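Local coordinates for protein probable benzoylformate decarboxylase (Rhodococcus jostii, PDB 7ORX) that binds thiamine diphosphate and a sodium ion as a four-chain member of the thiamine diphosphate-dependent enzyme family, at residues C[101-107]-C[131-135]; C[229-233]-C[337-341]; C[243-248]-C[387-393]; C[413-418]-C[449-453]. The contacts are given in a common frame with arbitrary orientation. Residue numbers count along the deposited sequence, not the author numbering.

Interaction 1 of 4, residues C[101-107]-C[131-135]; sequences QQVRSTI and EPTCA
Long side chains span the gap between two loops that follow parallel strands of the N-terminal TPP-binding domain. The backbones stay apart, with CA atoms 9.1 Å apart at Q101-E131 and 8.5 Å at R104-C134. From extended Q101 the chain passes Q102 and V103 (phi/psi -51/137), then turns at R104 and S105, with T106 N bonded to V103 O at 3.0 Å. Residues 131-135 run irregularly, and the CB atoms of T133 and C134 point away.

Q101 (chi1 t, chi2 p) donates through NE2 to E131 OE1 at 2.8 Å, while its OE1 takes Q102 N at 2.8 Å. E131 is stretched t,t to meet it, and I107 CD1 lies 4.3 Å from E131 OE2. R104 (t,t,m) reaches across to fork over one carbonyl: NH2 and NH1 bond P132 O at 2.9 and 3.2 Å, and the backbone nitrogens of C134 and A135 lie over one guanidinium face. A salt bridge to D165 satisfies its charge. T133 OG1 instead bonds R104 O of the second subunit, and the converse bond makes the contact part of a subunit interface.

Strand 157-162 runs between strands 95-101 and 128-130 and is touched by the side chains of Q101 (on S160 and P162) and R104 (on P162), while P132 packs on helix 138-149.

Interaction 2 of 4, residues C[229-233]-C[337-341]; sequences KLRAP and RSPLP
Helix 220-230 closes in a Schellman motif: R231 is the first residue to leave helical geometry, at phi/psi 44/45, after which A232 and P233 are extended. Residues 337-341 are extended throughout, and the directions 230 to 233 and 337 to 340 differ by 41°. The CA atoms are nearest at R231-P339, 5.4 Å apart.

Two arginines tie the segments together, each donating to a backbone carbonyl of the other. R337, with chi1 and chi2 off their wells (-106° and 107°), donates from NH2 to L230 O at 2.9 Å, nearly straight at 174°. R231 (m,p,t) donates from NE to R337 O at 3.2 Å, and sends NH1 back to E228 O. R231 CB lies 3.8 Å from R337 CB, and R231 CG 3.8 Å from P339 CA. L340 (m,t) puts CD1 3.5 Å from R231 O and 4.3 Å from P233 CD.

The link between helices 321-331 and 358-368 is thus fastened to the end of helix 220-230 of the central domain, with L340 and P233 both touching R253 of strand 252-255.

Interaction 3 of 4, residues C[243-248]-C[387-393]; sequences CPFPTR and WSQMDLS
At a junction between the central domain and the C-terminal TPP-binding domain, loop 243-248 meets the end of helix 383-389 and the following loop. The backbones approach to 4.3 Å between the CA atoms of P246 and S393, and 5.6 Å between those of T247 and L392. T247 (chi1 p) is the polar hub: its N donates to L392 O at 3.0 Å, and its OG1 donates to M390 O at 2.8 Å and accepts from L392 N at 3.2 Å. Its hydroxyl thus bridges two consecutive peptide units, and with its backbone N one threonine engages three, joining the Rossmann-like central domain to its neighbour without a shared sheet. P246 CA adds a CA-H...O contact to L392 O at 3.4 Å.

W387 (m) offers its ring edge, with CH2 4.0 Å from C243 CB and CZ3 3.9 Å from T247 CG2. C243 SG lies 5.3 Å from the centroid of the six-membered ring of W387, in a sulfur-aromatic contact at the edge, and 4.3 Å from L392 CD2. R248 (m,m,m) passes D391 with CG 3.4 Å from OD1, while its NH2 bonds G344 O and its guanidinium makes a cation-pi contact with F346.

Interaction 4 of 4, residues C[413-418]-C[449-453]; sequences AVGAQL and IPVVI
This is a buried, apolar helix-to-strand contact inside the C-terminal TPP-binding domain, where the last turns of helix 409-418 lie on the entrance to strand 452-457 of the parallel sheet. The helix keeps regular geometry, with L418 N bonded to V414 O at 3.1 Å, and presents A413, V414, Q417 and L418. Opposite, P450 (phi/psi -77/47) centres an inverse gamma turn closed by V451 N to I449 O at 2.7 Å, and the chain then extends from V451 into the strand. The CA atoms pair Q417-V451 at 6.0 Å and L418-I449 at 6.2 Å.

A413 CB lies 3.9 Å from both V451 CG1 and I453 CD1, the latter reached through the m,m rotamer of I453. V414 (t) touches I449 with CG1 3.8 Å from CD1, and V451 with CG2 4.1 Å from CG2. I449 (m,t) also brings CG2 to 3.6 Å from Q417 CB and CD1 to 4.3 Å from L418 CD1. Q417 (t,p) lays CG 4.0 Å from P450 CD. V414, A416 and L418 also touch helix 50-64, through M56, V63 and Y60.

The amide of Q417 is spent on V425 N and R423 O, leaving its methylenes for the contact. No polar bond joins the two segments, so they are held by close apolar fit.

Overall arrangement
The four contacts sample all three domains. Interactions 1 and 4 are both buried, in the N- and C-terminal TPP-binding domains, yet their chemistry differs: interaction 4 is aliphatic packing of helix on strand, whereas interaction 1 is polar, with loops bridged by long side chains at a subunit interface. Interactions 2 and 3 are only partly buried and are near neighbours, their nearest atoms about 6 Å apart, with segments that alternate along the chain. Both attach the central domain to later parts of the chain and use backbone carbonyls as acceptors, approached by arginines in interaction 2 and by a threonine in interaction 3. Interaction 1 lies across the chain's centre from both.

Interaction 1 of 4, residues C[101-107]-C[131-135]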
loop_
_atom_site.group_PDB
_atom_site.type_symbol
_atom_site.label_atom_id
_atom_site.label_comp_id
_atom_site.label_asym_id
_atom_site.label_seq_id
_atom_site.Cartn_x
_atom_site.Cartn_y
_atom_site.Cartn_z
ATOM N N GLN C 101 0.938 -13.995 -14.461
ATOM C CA GLN C 101 2.115 -13.118 -14.289
ATOM C C GLN C 101 3.219 -13.653 -15.192
ATOM O O GLN C 101 3.175 -14.816 -15.580
ATOM C CB GLN C 101 2.476 -13.055 -12.811
ATOM C CG GLN C 101 3.831 -12.464 -12.517
ATOM C CD GLN C 101 3.838 -10.969 -12.757
ATOM O OE1 GLN C 101 3.886 -10.511 -13.910
ATOM N NE2 GLN C 101 3.817 -10.211 -11.662
ATOM N N GLN C 102 4.160 -12.796 -15.527
ATOM C CA GLN C 102 5.293 -13.093 -16.434
ATOM C C GLN C 102 6.207 -14.123 -15.746
ATOM O O GLN C 102 6.020 -14.417 -14.559
ATOM C CB GLN C 102 5.853 -11.709 -16.759
ATOM C CG GLN C 102 6.966 -11.638 -17.777
ATOM C CD GLN C 102 6.612 -12.178 -19.133
ATOM O OE1 GLN C 102 7.024 -13.271 -19.499
ATOM N NE2 GLN C 102 5.918 -11.386 -19.909
ATOM N N VAL C 103 7.105 -14.750 -16.480
ATOM C CA VAL C 103 8.018 -15.776 -15.905
ATOM C C VAL C 103 8.693 -15.186 -14.660
ATOM O O VAL C 103 9.137 -14.057 -14.701
ATOM C CB VAL C 103 9.028 -16.266 -16.959
ATOM C CG1 VAL C 103 10.241 -16.943 -16.377
ATOM C CG2 VAL C 103 8.356 -17.197 -17.946
ATOM N N ARG C 104 8.794 -15.970 -13.600
ATOM C CA ARG C 104 9.179 -15.542 -12.231
ATOM C C ARG C 104 10.555 -14.853 -12.251
ATOM O O ARG C 104 10.662 -13.775 -11.665
ATOM C CB ARG C 104 9.098 -16.781 -11.337
ATOM C CG ARG C 104 9.195 -16.452 -9.867
ATOM C CD ARG C 104 8.988 -17.697 -9.030
ATOM N NE ARG C 104 7.584 -17.882 -8.714
ATOM C CZ ARG C 104 6.925 -17.284 -7.710
ATOM N NH1 ARG C 104 7.549 -16.452 -6.892
ATOM N NH2 ARG C 104 5.626 -17.502 -7.531
ATOM N N SER C 105 11.553 -15.399 -12.953
ATOM C CA SER C 105 12.918 -14.795 -13.033
ATOM C C SER C 105 12.924 -13.412 -13.727
ATOM O O SER C 105 13.862 -12.650 -13.463
ATOM C CB SER C 105 13.950 -15.735 -13.639
ATOM O OG SER C 105 13.461 -16.423 -14.777
ATOM N N THR C 106 11.917 -13.047 -14.533
ATOM C CA THR C 106 11.952 -11.837 -15.406
ATOM C C THR C 106 11.118 -10.654 -14.852
ATOM O O THR C 106 11.218 -9.535 -15.434
ATOM C CB THR C 106 11.493 -12.158 -16.845
ATOM O OG1 THR C 106 10.086 -12.444 -16.901
ATOM C CG2 THR C 106 12.305 -13.286 -17.460
ATOM N N ILE C 107 10.323 -10.835 -13.795
ATOM C CA ILE C 107 9.400 -9.766 -13.285
ATOM C C ILE C 107 10.227 -8.538 -12.844
ATOM O O ILE C 107 9.820 -7.432 -13.144
ATOM C CB ILE C 107 8.496 -10.311 -12.158
ATOM C CG1 ILE C 107 7.562 -11.424 -12.651
ATOM C CG2 ILE C 107 7.710 -9.193 -11.486
ATOM C CD1 ILE C 107 7.106 -12.379 -11.555
ATOM N N GLU C 131 0.844 -12.649 -4.149
ATOM C CA GLU C 131 1.703 -13.267 -5.192
ATOM C C GLU C 131 2.525 -14.342 -4.478
ATOM O O GLU C 131 3.503 -13.989 -3.843
ATOM C CB GLU C 131 2.549 -12.208 -5.930
ATOM C CG GLU C 131 3.331 -12.769 -7.137
ATOM C CD GLU C 131 3.896 -11.783 -8.170
ATOM O OE1 GLU C 131 3.249 -11.567 -9.257
ATOM O OE2 GLU C 131 5.028 -11.276 -7.940
ATOM N N PRO C 132 2.199 -15.659 -4.553
ATOM C CA PRO C 132 2.950 -16.662 -3.794
ATOM C C PRO C 132 4.463 -16.502 -3.995
ATOM O O PRO C 132 4.898 -16.103 -5.075
ATOM C CB PRO C 132 2.509 -18.016 -4.349
ATOM C CG PRO C 132 1.168 -17.720 -5.014
ATOM C CD PRO C 132 1.216 -16.273 -5.449
ATOM N N THR C 133 5.250 -16.792 -2.963
ATOM C CA THR C 133 6.714 -16.545 -2.991
ATOM C C THR C 133 7.449 -17.605 -3.830
ATOM O O THR C 133 8.636 -17.385 -4.139
ATOM C CB THR C 133 7.236 -16.463 -1.560
ATOM O OG1 THR C 133 6.865 -17.689 -0.917
ATOM C CG2 THR C 133 6.663 -15.238 -0.870
ATOM N N CYS C 134 6.786 -18.709 -4.189
ATOM C CA CYS C 134 7.348 -19.766 -5.063
ATOM C C CYS C 134 6.226 -20.612 -5.673
ATOM O O CYS C 134 5.150 -20.632 -5.144
ATOM C CB CYS C 134 8.276 -20.673 -4.260
ATOM S SG CYS C 134 7.490 -21.260 -2.731
ATOM N N ALA C 135 6.540 -21.354 -6.725
ATOM C CA ALA C 135 5.618 -22.293 -7.389
ATOM C C ALA C 135 5.014 -23.256 -6.362
ATOM O O ALA C 135 3.828 -23.503 -6.419
ATOM C CB ALA C 135 6.375 -23.004 -8.485
#

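Interaction 2 of 4, residues C[229-233]-C[337-341]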
loop_
_atom_site.group_PDB
_atom_site.type_symbol
_atom_site.label_atom_id
_atom_site.label_comp_id
_atom_site.label_asym_id
_atom_site.label_seq_id
_atom_site.Cartn_x
_atom_site.Cartn_y
_atom_site.Cartn_z
ATOM N N LYS C 229 -45.183 -12.126 13.234
ATOM C CA LYS C 229 -45.295 -12.289 14.708
ATOM C C LYS C 229 -45.354 -10.924 15.392
ATOM O O LYS C 229 -46.078 -10.798 16.383
ATOM C CB LYS C 229 -44.111 -13.088 15.271
ATOM C CG LYS C 229 -44.059 -14.512 14.756
ATOM C CD LYS C 229 -43.916 -15.540 15.842
ATOM C CE LYS C 229 -44.102 -16.953 15.343
ATOM N NZ LYS C 229 -43.162 -17.850 16.054
ATOM N N LEU C 230 -44.586 -9.949 14.910
ATOM C CA LEU C 230 -44.524 -8.592 15.514
ATOM C C LEU C 230 -45.551 -7.653 14.885
ATOM O O LEU C 230 -45.573 -6.496 15.305
ATOM C CB LEU C 230 -43.121 -8.024 15.311
ATOM C CG LEU C 230 -42.023 -8.701 16.118
ATOM C CD1 LEU C 230 -40.691 -8.080 15.738
ATOM C CD2 LEU C 230 -42.284 -8.575 17.616
ATOM N N ARG C 231 -46.329 -8.116 13.905
ATOM C CA ARG C 231 -47.233 -7.247 13.132
ATOM C C ARG C 231 -46.484 -5.964 12.766
ATOM O O ARG C 231 -47.074 -4.854 12.894
ATOM C CB ARG C 231 -48.519 -7.001 13.928
ATOM C CG ARG C 231 -49.326 -8.275 14.116
ATOM C CD ARG C 231 -48.902 -9.078 15.353
ATOM N NE ARG C 231 -49.971 -9.968 15.776
ATOM C CZ ARG C 231 -50.090 -11.251 15.478
ATOM N NH1 ARG C 231 -49.146 -11.897 14.809
ATOM N NH2 ARG C 231 -51.158 -11.893 15.901
ATOM N N ALA C 232 -45.249 -6.117 12.306
ATOM C CA ALA C 232 -44.307 -4.999 12.119
ATOM C C ALA C 232 -44.254 -4.632 10.652
ATOM O O ALA C 232 -44.220 -5.502 9.792
ATOM C CB ALA C 232 -42.947 -5.389 12.587
ATOM N N PRO C 233 -44.257 -3.325 10.327
ATOM C CA PRO C 233 -43.886 -2.885 9.003
ATOM C C PRO C 233 -42.430 -3.226 8.690
ATOM O O PRO C 233 -41.624 -3.283 9.605
ATOM C CB PRO C 233 -44.107 -1.375 9.036
ATOM C CG PRO C 233 -44.181 -0.999 10.455
ATOM C CD PRO C 233 -44.661 -2.220 11.187
ATOM N N ARG C 337 -50.986 -6.518 18.789
ATOM C CA ARG C 337 -51.310 -5.650 17.639
ATOM C C ARG C 337 -52.188 -6.423 16.652
ATOM O O ARG C 337 -51.989 -7.628 16.564
ATOM C CB ARG C 337 -49.990 -5.288 16.964
ATOM C CG ARG C 337 -49.542 -3.861 17.214
ATOM C CD ARG C 337 -48.381 -3.684 18.155
ATOM N NE ARG C 337 -47.244 -4.478 17.727
ATOM C CZ ARG C 337 -46.143 -4.613 18.425
ATOM N NH1 ARG C 337 -46.020 -3.962 19.569
ATOM N NH2 ARG C 337 -45.160 -5.352 17.938
ATOM N N SER C 338 -53.067 -5.752 15.876
ATOM C CA SER C 338 -53.865 -6.407 14.804
ATOM C C SER C 338 -52.939 -6.735 13.639
ATOM O O SER C 338 -52.066 -5.932 13.319
ATOM C CB SER C 338 -55.038 -5.577 14.341
ATOM O OG SER C 338 -55.854 -5.156 15.422
ATOM N N PRO C 339 -53.080 -7.916 12.993
ATOM C CA PRO C 339 -52.343 -8.232 11.771
ATOM C C PRO C 339 -52.534 -7.130 10.736
ATOM O O PRO C 339 -53.602 -6.649 10.660
ATOM C CB PRO C 339 -52.996 -9.535 11.254
ATOM C CG PRO C 339 -53.553 -10.186 12.503
ATOM C CD PRO C 339 -53.932 -9.037 13.425
ATOM N N LEU C 340 -51.522 -6.779 9.968
ATOM C CA LEU C 340 -51.568 -5.573 9.080
ATOM C C LEU C 340 -52.468 -5.850 7.870
ATOM O O LEU C 340 -52.576 -6.975 7.394
ATOM C CB LEU C 340 -50.149 -5.157 8.674
ATOM C CG LEU C 340 -49.277 -4.620 9.827
ATOM C CD1 LEU C 340 -47.802 -4.616 9.470
ATOM C CD2 LEU C 340 -49.722 -3.235 10.273
ATOM N N PRO C 341 -53.213 -4.839 7.356
ATOM C CA PRO C 341 -54.097 -5.049 6.203
ATOM C C PRO C 341 -53.310 -5.358 4.928
ATOM O O PRO C 341 -52.144 -4.977 4.810
ATOM C CB PRO C 341 -54.890 -3.744 6.098
ATOM C CG PRO C 341 -54.080 -2.716 6.817
ATOM C CD PRO C 341 -53.291 -3.460 7.881
#

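Interaction 3 of 4, residues C[243-248]-C[387-393]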
loop_
_atom_site.group_PDB
_atom_site.type_symbol
_atom_site.label_atom_id
_atom_site.label_comp_id
_atom_site.label_asym_id
_atom_site.label_seq_id
_atom_site.Cartn_x
_atom_site.Cartn_y
_atom_site.Cartn_z
ATOM N N CYS C 243 -33.363 -7.833 -2.952
ATOM C CA CYS C 243 -34.690 -7.698 -2.343
ATOM C C CYS C 243 -34.858 -8.796 -1.300
ATOM O O CYS C 243 -34.909 -9.974 -1.634
ATOM C CB CYS C 243 -35.790 -7.831 -3.377
ATOM S SG CYS C 243 -37.422 -7.765 -2.601
ATOM N N PRO C 244 -34.867 -8.445 -0.012
ATOM C CA PRO C 244 -34.920 -9.431 1.054
ATOM C C PRO C 244 -36.306 -9.823 1.564
ATOM O O PRO C 244 -36.418 -10.515 2.576
ATOM C CB PRO C 244 -34.187 -8.691 2.177
ATOM C CG PRO C 244 -34.610 -7.266 1.969
ATOM C CD PRO C 244 -34.583 -7.100 0.473
ATOM N N PHE C 245 -37.352 -9.400 0.880
ATOM C CA PHE C 245 -38.721 -9.588 1.422
ATOM C C PHE C 245 -39.731 -9.567 0.294
ATOM O O PHE C 245 -39.531 -8.847 -0.674
ATOM C CB PHE C 245 -39.008 -8.435 2.373
ATOM C CG PHE C 245 -40.093 -8.700 3.363
ATOM C CD1 PHE C 245 -39.838 -9.457 4.489
ATOM C CD2 PHE C 245 -41.335 -8.128 3.205
ATOM C CE1 PHE C 245 -40.826 -9.688 5.425
ATOM C CE2 PHE C 245 -42.327 -8.348 4.154
ATOM C CZ PHE C 245 -42.079 -9.144 5.258
ATOM N N PRO C 246 -40.851 -10.307 0.398
ATOM C CA PRO C 246 -41.897 -10.234 -0.630
ATOM C C PRO C 246 -42.473 -8.804 -0.726
ATOM O O PRO C 246 -42.889 -8.286 0.262
ATOM C CB PRO C 246 -42.951 -11.263 -0.172
ATOM C CG PRO C 246 -42.376 -12.030 0.991
ATOM C CD PRO C 246 -41.173 -11.236 1.485
ATOM N N THR C 247 -42.480 -8.183 -1.901
ATOM C CA THR C 247 -42.947 -6.771 -2.082
ATOM C C THR C 247 -44.467 -6.632 -2.003
ATOM O O THR C 247 -44.902 -5.480 -2.036
ATOM C CB THR C 247 -42.502 -6.147 -3.410
ATOM O OG1 THR C 247 -43.185 -6.772 -4.498
ATOM C CG2 THR C 247 -40.995 -6.217 -3.567
ATOM N N ARG C 248 -45.237 -7.721 -1.929
ATOM C CA ARG C 248 -46.725 -7.594 -1.811
ATOM C C ARG C 248 -47.172 -8.236 -0.488
ATOM O O ARG C 248 -48.331 -8.551 -0.298
ATOM C CB ARG C 248 -47.471 -8.152 -3.033
ATOM C CG ARG C 248 -47.020 -7.567 -4.362
ATOM C CD ARG C 248 -47.235 -6.063 -4.447
ATOM N NE ARG C 248 -48.670 -5.728 -4.563
ATOM C CZ ARG C 248 -49.183 -4.531 -4.253
ATOM N NH1 ARG C 248 -48.390 -3.554 -3.846
ATOM N NH2 ARG C 248 -50.480 -4.296 -4.343
ATOM N N TRP C 387 -40.237 -0.015 -7.527
ATOM C CA TRP C 387 -40.669 -0.575 -6.221
ATOM C C TRP C 387 -42.180 -0.428 -6.060
ATOM O O TRP C 387 -42.814 -1.247 -5.364
ATOM C CB TRP C 387 -39.861 0.068 -5.094
ATOM C CG TRP C 387 -38.441 -0.399 -5.127
ATOM C CD1 TRP C 387 -37.326 0.311 -5.454
ATOM C CD2 TRP C 387 -37.999 -1.736 -4.865
ATOM N NE1 TRP C 387 -36.214 -0.485 -5.380
ATOM C CE2 TRP C 387 -36.601 -1.744 -5.030
ATOM C CE3 TRP C 387 -38.645 -2.902 -4.443
ATOM C CZ2 TRP C 387 -35.848 -2.881 -4.815
ATOM C CZ3 TRP C 387 -37.894 -4.025 -4.215
ATOM C CH2 TRP C 387 -36.515 -4.009 -4.402
ATOM N N SER C 388 -42.746 0.567 -6.710
ATOM C CA SER C 388 -44.191 0.891 -6.596
ATOM C C SER C 388 -44.978 -0.025 -7.537
ATOM O O SER C 388 -46.200 -0.035 -7.473
ATOM C CB SER C 388 -44.435 2.358 -6.875
ATOM O OG SER C 388 -44.343 2.605 -8.264
ATOM N N GLN C 389 -44.287 -0.833 -8.340
ATOM C CA GLN C 389 -44.899 -1.478 -9.523
ATOM C C GLN C 389 -44.477 -2.953 -9.660
ATOM O O GLN C 389 -45.101 -3.609 -10.454
ATOM C CB GLN C 389 -44.526 -0.601 -10.714
ATOM C CG GLN C 389 -45.601 -0.529 -11.784
ATOM C CD GLN C 389 -46.857 0.189 -11.345
ATOM O OE1 GLN C 389 -47.957 -0.281 -11.569
ATOM N NE2 GLN C 389 -46.708 1.350 -10.742
ATOM N N MET C 390 -43.533 -3.509 -8.882
ATOM C CA MET C 390 -43.087 -4.909 -9.115
ATOM C C MET C 390 -43.598 -5.842 -8.029
ATOM O O MET C 390 -43.744 -5.361 -6.878
ATOM C CB MET C 390 -41.565 -4.969 -9.186
ATOM C CG MET C 390 -41.048 -4.281 -10.433
ATOM S SD MET C 390 -41.586 -5.142 -11.901
ATOM C CE MET C 390 -40.171 -6.201 -12.138
ATOM N N ASP C 391 -43.863 -7.109 -8.410
ATOM C CA ASP C 391 -44.348 -8.193 -7.495
ATOM C C ASP C 391 -43.281 -9.286 -7.417
ATOM O O ASP C 391 -43.414 -10.303 -8.092
ATOM C CB ASP C 391 -45.707 -8.780 -7.906
ATOM C CG ASP C 391 -46.297 -9.848 -6.983
ATOM O OD1 ASP C 391 -45.667 -10.188 -5.951
ATOM O OD2 ASP C 391 -47.397 -10.350 -7.315
ATOM N N LEU C 392 -42.297 -9.070 -6.563
ATOM C CA LEU C 392 -41.165 -9.995 -6.270
ATOM C C LEU C 392 -41.534 -10.832 -5.055
ATOM O O LEU C 392 -41.901 -10.237 -4.050
ATOM C CB LEU C 392 -39.937 -9.139 -5.966
ATOM C CG LEU C 392 -39.173 -8.562 -7.155
ATOM C CD1 LEU C 392 -40.065 -8.302 -8.323
ATOM C CD2 LEU C 392 -38.462 -7.283 -6.771
ATOM N N SER C 393 -41.445 -12.155 -5.110
ATOM C CA SER C 393 -41.929 -12.996 -3.977
ATOM C C SER C 393 -41.035 -14.203 -3.675
ATOM O O SER C 393 -41.453 -15.018 -2.869
ATOM C CB SER C 393 -43.362 -13.425 -4.221
ATOM O OG SER C 393 -43.453 -14.311 -5.319
#

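Interaction 4 of 4, residues C[413-418]-C[449-453]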
loop_
_atom_site.group_PDB
_atom_site.type_symbol
_atom_site.label_atom_id
_atom_site.label_comp_id
_atom_site.label_asym_id
_atom_site.label_seq_id
_atom_site.Cartn_x
_atom_site.Cartn_y
_atom_site.Cartn_z
ATOM N N ALA C 413 -26.465 -9.925 -15.591
ATOM C CA ALA C 413 -27.692 -10.591 -16.069
ATOM C C ALA C 413 -27.295 -11.866 -16.789
ATOM O O ALA C 413 -27.884 -12.927 -16.538
ATOM C CB ALA C 413 -28.464 -9.694 -17.017
ATOM N N VAL C 414 -26.327 -11.750 -17.691
ATOM C CA VAL C 414 -25.831 -12.896 -18.500
ATOM C C VAL C 414 -25.336 -13.943 -17.510
ATOM O O VAL C 414 -25.708 -15.090 -17.638
ATOM C CB VAL C 414 -24.713 -12.448 -19.448
ATOM C CG1 VAL C 414 -23.975 -13.611 -20.044
ATOM C CG2 VAL C 414 -25.236 -11.516 -20.531
ATOM N N GLY C 415 -24.520 -13.552 -16.541
ATOM C CA GLY C 415 -23.976 -14.525 -15.589
ATOM C C GLY C 415 -25.070 -15.156 -14.757
ATOM O O GLY C 415 -25.039 -16.353 -14.558
ATOM N N ALA C 416 -26.011 -14.361 -14.284
ATOM C CA ALA C 416 -27.143 -14.818 -13.449
ATOM C C ALA C 416 -27.943 -15.857 -14.239
ATOM O O ALA C 416 -28.428 -16.841 -13.661
ATOM C CB ALA C 416 -28.015 -13.629 -13.083
ATOM N N GLN C 417 -28.093 -15.617 -15.527
ATOM C CA GLN C 417 -28.923 -16.497 -16.362
ATOM C C GLN C 417 -28.205 -17.830 -16.505
ATOM O O GLN C 417 -28.852 -18.853 -16.274
ATOM C CB GLN C 417 -29.222 -15.891 -17.727
ATOM C CG GLN C 417 -30.180 -16.759 -18.518
ATOM C CD GLN C 417 -31.521 -16.879 -17.839
ATOM O OE1 GLN C 417 -32.407 -16.065 -18.070
ATOM N NE2 GLN C 417 -31.659 -17.884 -16.991
ATOM N N LEU C 418 -26.912 -17.805 -16.804
ATOM C CA LEU C 418 -26.054 -19.020 -16.894
ATOM C C LEU C 418 -26.184 -19.877 -15.629
ATOM O O LEU C 418 -26.099 -21.080 -15.718
ATOM C CB LEU C 418 -24.611 -18.570 -17.111
ATOM C CG LEU C 418 -23.624 -19.703 -17.303
ATOM C CD1 LEU C 418 -24.024 -20.578 -18.482
ATOM C CD2 LEU C 418 -22.204 -19.172 -17.441
ATOM N N ILE C 449 -27.241 -18.146 -24.087
ATOM C CA ILE C 449 -27.749 -17.873 -22.717
ATOM C C ILE C 449 -29.013 -17.038 -22.840
ATOM O O ILE C 449 -28.947 -15.854 -23.210
ATOM C CB ILE C 449 -26.665 -17.140 -21.919
ATOM C CG1 ILE C 449 -25.376 -17.968 -21.877
ATOM C CG2 ILE C 449 -27.182 -16.766 -20.533
ATOM C CD1 ILE C 449 -24.232 -17.258 -21.235
ATOM N N PRO C 450 -30.186 -17.626 -22.548
ATOM C CA PRO C 450 -31.472 -17.016 -22.920
ATOM C C PRO C 450 -31.908 -15.849 -22.031
ATOM O O PRO C 450 -33.027 -15.869 -21.607
ATOM C CB PRO C 450 -32.467 -18.172 -22.686
ATOM C CG PRO C 450 -31.824 -18.948 -21.544
ATOM C CD PRO C 450 -30.342 -18.921 -21.880
ATOM N N VAL C 451 -31.015 -14.895 -21.739
ATOM C CA VAL C 451 -31.356 -13.646 -20.998
ATOM C C VAL C 451 -32.325 -12.829 -21.847
ATOM O O VAL C 451 -32.114 -12.737 -23.081
ATOM C CB VAL C 451 -30.197 -12.679 -20.765
ATOM C CG1 VAL C 451 -30.024 -12.407 -19.312
ATOM C CG2 VAL C 451 -28.912 -13.066 -21.462
ATOM N N VAL C 452 -33.179 -12.072 -21.170
ATOM C CA VAL C 452 -33.877 -10.930 -21.795
ATOM C C VAL C 452 -33.292 -9.625 -21.252
ATOM O O VAL C 452 -33.333 -9.430 -20.030
ATOM C CB VAL C 452 -35.374 -11.059 -21.503
ATOM C CG1 VAL C 452 -36.145 -9.891 -22.116
ATOM C CG2 VAL C 452 -35.876 -12.441 -21.949
ATOM N N ILE C 453 -32.782 -8.780 -22.140
ATOM C CA ILE C 453 -32.201 -7.455 -21.811
ATOM C C ILE C 453 -33.156 -6.364 -22.312
ATOM O O ILE C 453 -33.391 -6.276 -23.522
ATOM C CB ILE C 453 -30.808 -7.345 -22.445
ATOM C CG1 ILE C 453 -29.869 -8.450 -21.945
ATOM C CG2 ILE C 453 -30.189 -5.989 -22.197
ATOM C CD1 ILE C 453 -29.583 -8.387 -20.476
#